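Local coordinates for hydrogenase (NiFe) small subunit HydA (Allochromatium vinosum, PDB 3MYR), which is the electron-transferring small subunit of a heterodimeric [NiFe] hydrogenase, which probably oxidises hydrogen and passes the electrons along iron-sulfur clusters to an acceptor, at residues 183-186 against 190-193; 246-251 against 259-264; 230-235 against 240-245; 168-171 against 175-178. All coordinates share one frame; numbering follows the deposited sequence.

Contact 1 (183-186 against 190-193); sequences SIHD and RRPF. With SF4 (iron/sulfur cluster), chain J.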
# COMPACT_ATOMS: atom_id res chain seq x y z
N SER A 183 -13.48 26.57 0.43
CA SER A 183 -12.16 26.33 -0.09
C SER A 183 -11.22 26.21 1.08
O SER A 183 -11.46 26.78 2.16
CB SER A 183 -11.68 27.49 -1.01
OG SER A 183 -11.42 28.65 -0.24
N ILE A 184 -10.12 25.52 0.86
CA ILE A 184 -9.01 25.48 1.82
C ILE A 184 -8.57 26.93 2.20
O ILE A 184 -8.40 27.28 3.41
CB ILE A 184 -7.81 24.74 1.20
CG1 ILE A 184 -8.12 23.22 0.89
CG2 ILE A 184 -6.51 24.86 2.04
CD1 ILE A 184 -8.38 22.36 2.14
N HIS A 185 -8.34 27.74 1.17
CA HIS A 185 -7.81 29.06 1.36
C HIS A 185 -8.80 29.96 2.16
O HIS A 185 -8.39 30.84 2.88
CB HIS A 185 -7.44 29.56 -0.04
CG HIS A 185 -6.87 30.92 -0.11
ND1 HIS A 185 -5.55 31.21 0.26
CD2 HIS A 185 -7.41 32.08 -0.62
CE1 HIS A 185 -5.32 32.48 -0.03
NE2 HIS A 185 -6.40 33.00 -0.64
N ASP A 186 -10.12 29.68 2.12
CA ASP A 186 -11.03 30.52 2.91
C ASP A 186 -11.12 30.05 4.37
O ASP A 186 -11.87 30.64 5.12
CB ASP A 186 -12.46 30.52 2.32
CG ASP A 186 -12.58 31.50 1.13
OD1 ASP A 186 -11.69 32.36 0.90
OD2 ASP A 186 -13.54 31.36 0.37
N ARG A 190 -3.13 30.11 7.70
CA ARG A 190 -2.07 30.99 7.18
C ARG A 190 -2.67 32.11 6.35
O ARG A 190 -1.97 33.04 5.91
CB ARG A 190 -1.05 30.21 6.34
CG ARG A 190 -0.46 28.98 7.13
CD ARG A 190 0.78 28.45 6.44
NE ARG A 190 1.35 27.33 7.16
CZ ARG A 190 2.61 26.91 7.07
NH1 ARG A 190 3.53 27.66 6.47
NH2 ARG A 190 2.97 25.81 7.75
N ARG A 191 -3.98 32.07 6.20
CA ARG A 191 -4.65 33.05 5.32
C ARG A 191 -4.45 34.49 5.78
O ARG A 191 -4.20 35.37 4.93
CB ARG A 191 -6.16 32.73 5.16
CG ARG A 191 -6.94 33.88 4.36
CD ARG A 191 -6.45 33.89 2.85
NE ARG A 191 -7.26 34.89 2.09
CZ ARG A 191 -8.53 34.68 1.66
NH1 ARG A 191 -9.20 35.65 1.00
NH2 ARG A 191 -9.15 33.52 1.84
N PRO A 192 -4.53 34.77 7.12
CA PRO A 192 -4.30 36.19 7.41
C PRO A 192 -2.87 36.63 7.12
O PRO A 192 -2.64 37.83 6.88
CB PRO A 192 -4.57 36.31 8.89
CG PRO A 192 -5.67 35.19 9.12
CD PRO A 192 -5.13 34.05 8.27
N PHE A 193 -1.95 35.67 7.11
CA PHE A 193 -0.56 35.94 6.68
C PHE A 193 -0.40 36.22 5.18
O PHE A 193 0.29 37.20 4.76
CB PHE A 193 0.33 34.81 7.20
CG PHE A 193 0.50 34.90 8.67
CD1 PHE A 193 -0.56 34.60 9.52
CD2 PHE A 193 1.63 35.39 9.21
CE1 PHE A 193 -0.42 34.74 10.91
CE2 PHE A 193 1.78 35.50 10.60
CZ PHE A 193 0.76 35.24 11.44
FE1 SF4 J . -3.18 28.77 3.28
FE2 SF4 J . -1.51 30.46 1.83
FE3 SF4 J . -2.26 28.03 0.82
FE4 SF4 J . -4.07 30.07 1.03
S1 SF4 J . -2.22 29.99 -0.28
S2 SF4 J . -4.44 27.90 1.52
S3 SF4 J . -3.39 31.03 3.01
S4 SF4 J . -0.99 28.41 2.70
O HOH W 1 -11.88 34.92 0.15
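Arg191 lays its side chain across the ring of His185. CB and CG pass the His185 carbonyl, with CB also beside sulfur S3 of the cluster. Because CG is anti to the backbone N (chi1 173°) and the chain then bends at chi2, Arg191 CD arrives over one face of the imidazole, 3.6 Å from the His185 ring centroid, a CH-pi contact. NE follows over the same ring, beside His185 NE2, but both atoms are donors and no bond forms; its salt-bridge partner is Asp195. The guanidinium finally lies flat on the imidazole, planes 4° apart and centres 4.0 Å apart. The ring so covered is a ligand of the [4Fe-4S] cluster whose other ligands are Cys188, Cys213 and Cys219: His185 ND1 binds iron FE4 at 2.0 Å, the histidine ligation known for the distal cluster of [NiFe] hydrogenases. At the tip, Arg191 NH2 bonds twice in the guanidinium plane, to His185 O at 3.0 Å, from above that carbonyl plane, and to the anti lone pair of Asp186 OD1 at 2.9 Å, a salt bridge. An alanine in place of Arg191 would remove the guanidinium from the imidazole face and is likely to leave Asp186 without its cationic mate. Water 1 donates to Asp186 OD1 and accepts from Arg191 NH1, at 2.9 Å from the latter.

Contact 2 (246-251 against 259-264); sequences PCLGCS and GGFYEP. With F3S (Fe3-s4 cluster), chain K.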
# COMPACT_ATOMS: atom_id res chain seq x y z
N PRO A 246 2.74 22.91 0.61
CA PRO A 246 1.56 23.47 -0.14
C PRO A 246 0.50 22.43 -0.45
O PRO A 246 0.83 21.27 -0.73
CB PRO A 246 2.14 24.00 -1.43
CG PRO A 246 3.66 23.54 -1.47
CD PRO A 246 4.04 23.25 -0.01
N CYS A 247 -0.77 22.85 -0.41
CA CYS A 247 -1.86 22.01 -0.89
C CYS A 247 -1.57 21.73 -2.40
O CYS A 247 -1.28 22.65 -3.18
CB CYS A 247 -3.12 22.83 -0.75
SG CYS A 247 -4.64 22.02 -1.45
N LEU A 248 -1.71 20.48 -2.82
CA LEU A 248 -1.55 20.08 -4.22
C LEU A 248 -2.83 20.27 -5.03
O LEU A 248 -2.80 20.05 -6.27
CB LEU A 248 -1.25 18.54 -4.28
CG LEU A 248 -0.02 18.06 -3.43
CD1 LEU A 248 0.06 16.51 -3.38
CD2 LEU A 248 1.25 18.66 -3.92
N GLY A 249 -3.95 20.60 -4.35
CA GLY A 249 -5.26 20.62 -5.07
C GLY A 249 -5.91 19.26 -5.20
O GLY A 249 -6.69 19.05 -6.15
N CYS A 250 -5.69 18.32 -4.25
CA CYS A 250 -5.88 16.91 -4.63
C CYS A 250 -7.37 16.46 -4.69
O CYS A 250 -7.65 15.37 -5.20
CB CYS A 250 -5.07 15.93 -3.79
SG CYS A 250 -5.83 15.70 -2.13
N SER A 251 -8.31 17.32 -4.30
CA SER A 251 -9.75 17.00 -4.44
C SER A 251 -10.39 17.67 -5.65
O SER A 251 -11.60 17.58 -5.82
CB SER A 251 -10.48 17.49 -3.17
OG SER A 251 -10.22 18.89 -2.99
N GLY A 259 -0.33 22.53 -14.10
CA GLY A 259 0.95 23.27 -14.10
C GLY A 259 1.82 22.67 -12.98
O GLY A 259 1.42 21.74 -12.36
N GLY A 260 2.99 23.13 -12.66
CA GLY A 260 3.66 22.37 -11.54
C GLY A 260 3.09 22.59 -10.13
O GLY A 260 2.53 23.64 -9.80
N PHE A 261 3.23 21.60 -9.27
CA PHE A 261 2.82 21.77 -7.92
C PHE A 261 3.55 22.91 -7.25
O PHE A 261 3.01 23.49 -6.30
CB PHE A 261 3.06 20.48 -7.13
CG PHE A 261 2.13 19.36 -7.50
CD1 PHE A 261 2.61 18.08 -7.72
CD2 PHE A 261 0.77 19.62 -7.67
CE1 PHE A 261 1.74 17.03 -8.08
CE2 PHE A 261 -0.15 18.59 -7.99
CZ PHE A 261 0.32 17.28 -8.16
N TYR A 262 4.81 23.20 -7.65
CA TYR A 262 5.53 24.22 -6.91
C TYR A 262 5.50 25.59 -7.59
O TYR A 262 6.28 26.42 -7.24
CB TYR A 262 6.96 23.76 -6.63
CG TYR A 262 6.95 22.51 -5.77
CD1 TYR A 262 6.68 22.59 -4.40
CD2 TYR A 262 7.19 21.23 -6.33
CE1 TYR A 262 6.60 21.43 -3.60
CE2 TYR A 262 7.11 20.04 -5.51
CZ TYR A 262 6.83 20.16 -4.18
OH TYR A 262 6.89 19.07 -3.36
N GLU A 263 4.63 25.77 -8.58
CA GLU A 263 4.50 27.06 -9.26
C GLU A 263 3.19 27.71 -8.84
O GLU A 263 2.16 27.07 -8.97
CB GLU A 263 4.35 26.89 -10.79
CG GLU A 263 5.32 25.95 -11.47
CD GLU A 263 6.69 26.57 -11.63
OE1 GLU A 263 6.90 27.69 -11.08
OE2 GLU A 263 7.55 25.95 -12.30
N PRO A 264 3.23 28.99 -8.48
CA PRO A 264 2.00 29.76 -8.22
C PRO A 264 1.17 29.82 -9.49
O PRO A 264 1.70 29.66 -10.58
CB PRO A 264 2.52 31.16 -7.87
CG PRO A 264 3.94 30.94 -7.45
CD PRO A 264 4.46 29.74 -8.21
FE1 F3S K . -4.84 20.02 -0.31
FE3 F3S K . -5.43 17.42 -0.64
FE4 F3S K . -6.21 18.61 1.54
S1 F3S K . -3.49 18.41 -1.22
S2 F3S K . -4.75 20.18 1.92
S3 F3S K . -6.91 19.13 -0.53
S4 F3S K . -5.47 16.57 1.41
O HOH W 2 0.64 22.43 -5.34
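The cysteine-bearing loop 246-251 of the [3Fe-4S] site packs through Leu248 and Pro246 against Phe261 and Tyr262, the central pair of a type I beta turn from Gly260 to Glu263. Cys247 and Cys250, two of the three cysteines of this cluster (Cys228 is the other), bind it on the far side of the loop from the turn: Cys247 SG reaches FE1 and Cys250 SG reaches FE3, each at 2.3 Å. The Gly249 amide also donates to Cys247 SG, which would tend to stabilise negative charge on the thiolate. Between the two ligands, Leu248 has its CB beside cluster sulfur S1, while its CD2 methyl sits over one face of the Phe261 ring, 3.9 Å from the centroid and displaced toward the rim near CG. Phe261 CG is anti to its carbonyl carbon (chi1 -71°), which puts the ring under Leu248 and brings Phe261 CE2 to 3.5 Å from Leu248 O. An alanine in place of Phe261 would take away this ring and would probably open a gap beneath Leu248, leaving its CD2 methyl without the face it rests on. Pro246 makes a lighter contact, its CG 4.2 Å from Tyr262 CE1. The Tyr262 hydroxyl is engaged with His245 NE2 and with Trp54 of the large subunit, and Phe261 N donates to Asp52 of that chain, so the turn lies at the subunit interface. A water lies between the two backbones, its O 2.9 Å from Cys247 O and 2.8 Å from Phe261 O.

Contact 3 (230-235 against 240-245); sequences TMKWND and PVEAGH. With F3S (Fe3-s4 cluster), chain K.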
# COMPACT_ATOMS: atom_id res chain seq x y z
N THR A 230 -10.23 22.72 8.30
CA THR A 230 -11.12 22.74 9.47
C THR A 230 -11.21 21.42 10.23
O THR A 230 -11.10 21.42 11.44
CB THR A 230 -12.53 23.17 9.05
OG1 THR A 230 -12.99 22.34 7.96
CG2 THR A 230 -12.46 24.68 8.50
N MET A 231 -11.51 20.32 9.54
CA MET A 231 -11.60 19.02 10.19
C MET A 231 -10.18 18.49 10.44
O MET A 231 -9.91 17.84 11.44
CB MET A 231 -12.36 18.03 9.27
CG MET A 231 -12.47 16.65 9.90
SD MET A 231 -13.28 15.51 8.75
CE MET A 231 -14.94 16.34 8.54
N LYS A 232 -9.25 18.76 9.50
CA LYS A 232 -7.87 18.18 9.56
C LYS A 232 -7.89 16.67 9.40
O LYS A 232 -8.98 16.11 9.23
CB LYS A 232 -7.16 18.54 10.87
CG LYS A 232 -7.07 20.06 11.09
CD LYS A 232 -6.00 20.32 12.15
CE LYS A 232 -5.99 21.84 12.48
NZ LYS A 232 -4.99 22.15 13.60
N TRP A 233 -6.69 16.03 9.41
CA TRP A 233 -6.54 14.65 9.09
C TRP A 233 -6.24 13.77 10.27
O TRP A 233 -5.52 14.18 11.16
CB TRP A 233 -5.34 14.50 8.15
CG TRP A 233 -5.75 14.72 6.75
CD1 TRP A 233 -5.97 15.96 6.08
CD2 TRP A 233 -6.02 13.68 5.83
NE1 TRP A 233 -6.34 15.68 4.74
CE2 TRP A 233 -6.29 14.29 4.56
CE3 TRP A 233 -5.85 12.26 5.90
CZ2 TRP A 233 -6.62 13.51 3.43
CZ3 TRP A 233 -6.14 11.47 4.72
CH2 TRP A 233 -6.50 12.12 3.50
N ASN A 234 -6.71 12.53 10.24
CA ASN A 234 -6.29 11.50 11.23
C ASN A 234 -6.68 11.86 12.63
O ASN A 234 -5.84 11.95 13.55
CB ASN A 234 -4.77 11.23 11.11
CG ASN A 234 -4.38 10.74 9.67
OD1 ASN A 234 -3.80 11.49 8.87
ND2 ASN A 234 -4.72 9.48 9.35
N ASP A 235 -7.98 12.03 12.80
CA ASP A 235 -8.56 12.43 14.05
C ASP A 235 -8.04 13.79 14.53
O ASP A 235 -7.64 13.91 15.67
CB ASP A 235 -8.31 11.34 15.10
CG ASP A 235 -9.35 11.40 16.23
OD1 ASP A 235 -10.33 12.15 16.05
OD2 ASP A 235 -9.15 10.80 17.29
N PRO A 240 -2.01 18.99 5.46
CA PRO A 240 -0.79 19.21 4.66
C PRO A 240 -0.14 20.58 4.87
O PRO A 240 1.07 20.64 5.11
CB PRO A 240 -1.31 19.12 3.24
CG PRO A 240 -2.23 17.82 3.39
CD PRO A 240 -3.01 18.23 4.69
N VAL A 241 -0.92 21.64 4.89
CA VAL A 241 -0.33 22.97 5.05
C VAL A 241 0.17 23.17 6.49
O VAL A 241 1.24 23.73 6.74
CB VAL A 241 -1.40 24.06 4.68
CG1 VAL A 241 -0.95 25.48 5.21
CG2 VAL A 241 -1.62 24.07 3.12
N GLU A 242 -0.52 22.58 7.47
CA GLU A 242 -0.01 22.71 8.83
C GLU A 242 1.36 22.01 9.00
O GLU A 242 2.24 22.51 9.68
CB GLU A 242 -1.01 22.15 9.84
CG GLU A 242 -0.44 22.18 11.23
CD GLU A 242 -1.43 21.69 12.33
OE1 GLU A 242 -0.97 21.25 13.39
OE2 GLU A 242 -2.66 21.79 12.17
N ALA A 243 1.54 20.89 8.35
CA ALA A 243 2.84 20.22 8.35
C ALA A 243 3.90 20.78 7.40
O ALA A 243 4.96 20.17 7.28
CB ALA A 243 2.65 18.66 8.07
N GLY A 244 3.59 21.85 6.66
CA GLY A 244 4.60 22.65 5.97
C GLY A 244 4.65 22.43 4.46
O GLY A 244 5.54 22.91 3.82
N HIS A 245 3.67 21.73 3.86
CA HIS A 245 3.71 21.55 2.42
C HIS A 245 2.53 22.28 1.78
O HIS A 245 1.40 22.16 2.27
CB HIS A 245 3.67 20.00 2.03
CG HIS A 245 4.07 19.76 0.61
ND1 HIS A 245 3.22 19.99 -0.45
CD2 HIS A 245 5.27 19.44 0.06
CE1 HIS A 245 3.86 19.77 -1.58
NE2 HIS A 245 5.10 19.43 -1.30
FE1 F3S K . -4.84 20.02 -0.31
FE3 F3S K . -5.43 17.42 -0.64
FE4 F3S K . -6.21 18.61 1.54
S1 F3S K . -3.49 18.41 -1.22
S2 F3S K . -4.75 20.18 1.92
S3 F3S K . -6.91 19.13 -0.53
S4 F3S K . -5.47 16.57 1.41
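Neither 230-235 nor 240-245 forms a regular helix or strand, and the two backbones stay well apart, their closest CA atoms, those of Trp233 and Pro240, being 8.6 Å from each other. In 240-245 the chain starts with helical angles at Pro240 to Glu242 and curls into a type I beta turn from Val241 to Gly244, closed by a 3.0 Å bond from Gly244 N to Val241 O. No backbone bond spans the gap, which the side chains bridge at two points. On the outer side, the ammonium of Lys232 and the carboxylate of Glu242 form a salt bridge, Lys232 NZ to Glu242 OE2 at 2.8 Å. With CG anti to its backbone N (chi1 175°) and the rest of the chain extended, Glu242 carries its carboxylate across the gap to Lys232, which is itself straight beyond CG; the two long chains meet at about a right angle. NZ approaches on the syn side of OE2, 17° out of the carboxylate plane. The other oxygen, OE1, pairs with Arg238 of the large subunit, so each oxygen of this carboxylate has a cationic partner, one in each chain. Deeper, the side chains of Trp233 and Pro240 cross at about a right angle, Trp233 CD1 to Pro240 CD at 4.0 Å. Both then turn to the cluster: Trp233 NE1 lies 3.6 Å from sulfur S4, and Pro240 CG is 3.8 Å from sulfur S2. Together they form part of the wall of the [3Fe-4S] pocket, where the small-subunit C-terminal domain faces the large subunit.

Contact 4 (168-171 against 175-178); sequences PELD and RPLA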
# COMPACT_ATOMS: atom_id res chain seq x y z
N PRO A 168 -26.57 13.62 1.20
CA PRO A 168 -26.24 14.98 1.54
C PRO A 168 -26.56 15.99 0.44
O PRO A 168 -26.59 15.64 -0.75
CB PRO A 168 -24.70 14.96 1.75
CG PRO A 168 -24.34 13.51 1.95
CD PRO A 168 -25.42 12.71 1.21
N GLU A 169 -26.73 17.25 0.81
CA GLU A 169 -26.76 18.32 -0.19
C GLU A 169 -25.40 18.41 -0.89
O GLU A 169 -24.38 18.42 -0.21
CB GLU A 169 -27.12 19.65 0.46
CG GLU A 169 -28.48 19.62 1.17
CD GLU A 169 -29.63 19.47 0.15
OE1 GLU A 169 -29.75 20.35 -0.71
OE2 GLU A 169 -30.37 18.45 0.17
N LEU A 170 -25.42 18.57 -2.22
CA LEU A 170 -24.24 18.50 -3.05
C LEU A 170 -23.96 19.86 -3.71
O LEU A 170 -24.88 20.58 -4.00
CB LEU A 170 -24.45 17.44 -4.13
CG LEU A 170 -24.87 16.05 -3.64
CD1 LEU A 170 -25.05 15.01 -4.83
CD2 LEU A 170 -23.72 15.55 -2.68
N ASP A 171 -22.70 20.16 -3.99
CA ASP A 171 -22.36 21.28 -4.84
C ASP A 171 -22.50 20.92 -6.35
O ASP A 171 -22.98 19.83 -6.74
CB ASP A 171 -20.96 21.81 -4.48
CG ASP A 171 -19.83 20.92 -5.01
OD1 ASP A 171 -20.13 19.93 -5.72
OD2 ASP A 171 -18.64 21.11 -4.61
N ARG A 175 -20.36 17.05 -4.93
CA ARG A 175 -19.60 16.93 -3.65
C ARG A 175 -20.43 17.42 -2.45
O ARG A 175 -21.01 18.50 -2.48
CB ARG A 175 -18.31 17.72 -3.74
CG ARG A 175 -17.39 17.32 -4.95
CD ARG A 175 -16.08 18.17 -4.90
NE ARG A 175 -16.41 19.59 -5.13
CZ ARG A 175 -15.53 20.51 -5.55
NH1 ARG A 175 -14.27 20.19 -5.76
NH2 ARG A 175 -15.90 21.73 -5.81
N PRO A 176 -20.50 16.61 -1.40
CA PRO A 176 -21.23 17.02 -0.18
C PRO A 176 -20.76 18.37 0.37
O PRO A 176 -19.58 18.55 0.71
CB PRO A 176 -20.88 15.92 0.80
CG PRO A 176 -20.80 14.70 -0.04
CD PRO A 176 -19.97 15.24 -1.27
N LEU A 177 -21.72 19.29 0.54
CA LEU A 177 -21.39 20.63 1.05
C LEU A 177 -20.76 20.62 2.41
O LEU A 177 -20.00 21.56 2.75
CB LEU A 177 -22.64 21.54 1.05
CG LEU A 177 -23.14 21.82 -0.39
CD1 LEU A 177 -24.52 22.53 -0.36
CD2 LEU A 177 -22.14 22.64 -1.28
N ALA A 178 -21.07 19.63 3.23
CA ALA A 178 -20.56 19.69 4.62
C ALA A 178 -19.03 19.59 4.60
O ALA A 178 -18.36 19.98 5.57
CB ALA A 178 -21.14 18.52 5.51
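The guanidinium of Arg175 receives Asp171 OD2 at its edge, near its plane, while the carboxylate itself is turned 54° from that plane. The pair closes a tight reversal of the chain between helix 151-164 and helix 177-180, in which Leu170 and Pro176 form a single antiparallel beta bridge, a non-hydrogen-bonded pair. Arg175 NE donates to the syn lone pair of Asp171 OD2 at 2.7 Å, a salt bridge, and NH2 adds a weak bond to the same oxygen. The other carboxylate oxygen, Asp171 OD1, takes the Arg175 backbone N from above the carboxylate plane, at 3.0 Å. One aspartate therefore holds both the main chain and the side chain of Arg175; its CG stands between backbone N and carbonyl carbon (chi1 76°), which turns the carboxylate back to the arginine. Arg175 NH1 has a further salt bridge with Glu252, so that the guanidinium has two carboxylate partners. The bridge is made by backbone bonds on either side of it, Asp171 N to Arg175 O at 2.8 Å and Leu177 N to Glu169 O at 2.9 Å. The latter is nearly straight at 173°, and Glu169 O also meets the CA-H of Pro176, the N-cap residue of helix 177-180. Pro168 CB rests on Pro176 CB and the Leu170 CD2 methyl on Pro176 CD; all three side chains also touch Ile142 of strand 141-144, which joins this turn to the central sheet. Beside the carboxylate, Leu177 places its CD2 methyl 3.5 Å from Asp171 CB.

Along the chain the order is contact 4, contact 1, contact 3, contact 2, each closing before the next opens. Contact 4 leans on strand 141-144 and helix 151-164 of the sheet-bearing part and touches contact 2 through Arg175 and Ser251, centres about 24 Å apart; the other three lie in the cluster-binding C-terminal part. Contacts 2 and 3 both touch the [3Fe-4S] cluster, their centres about 15 Å apart, joined by the probable hydrogen bond between Tyr262 and His245. Contact 1, at the [4Fe-4S] cluster ligated by His185, lies about 13 Å from contact 3 between centres and touches it through Arg190 and Val241. The series links the surroundings of two clusters, consistent with an electron-transfer chain.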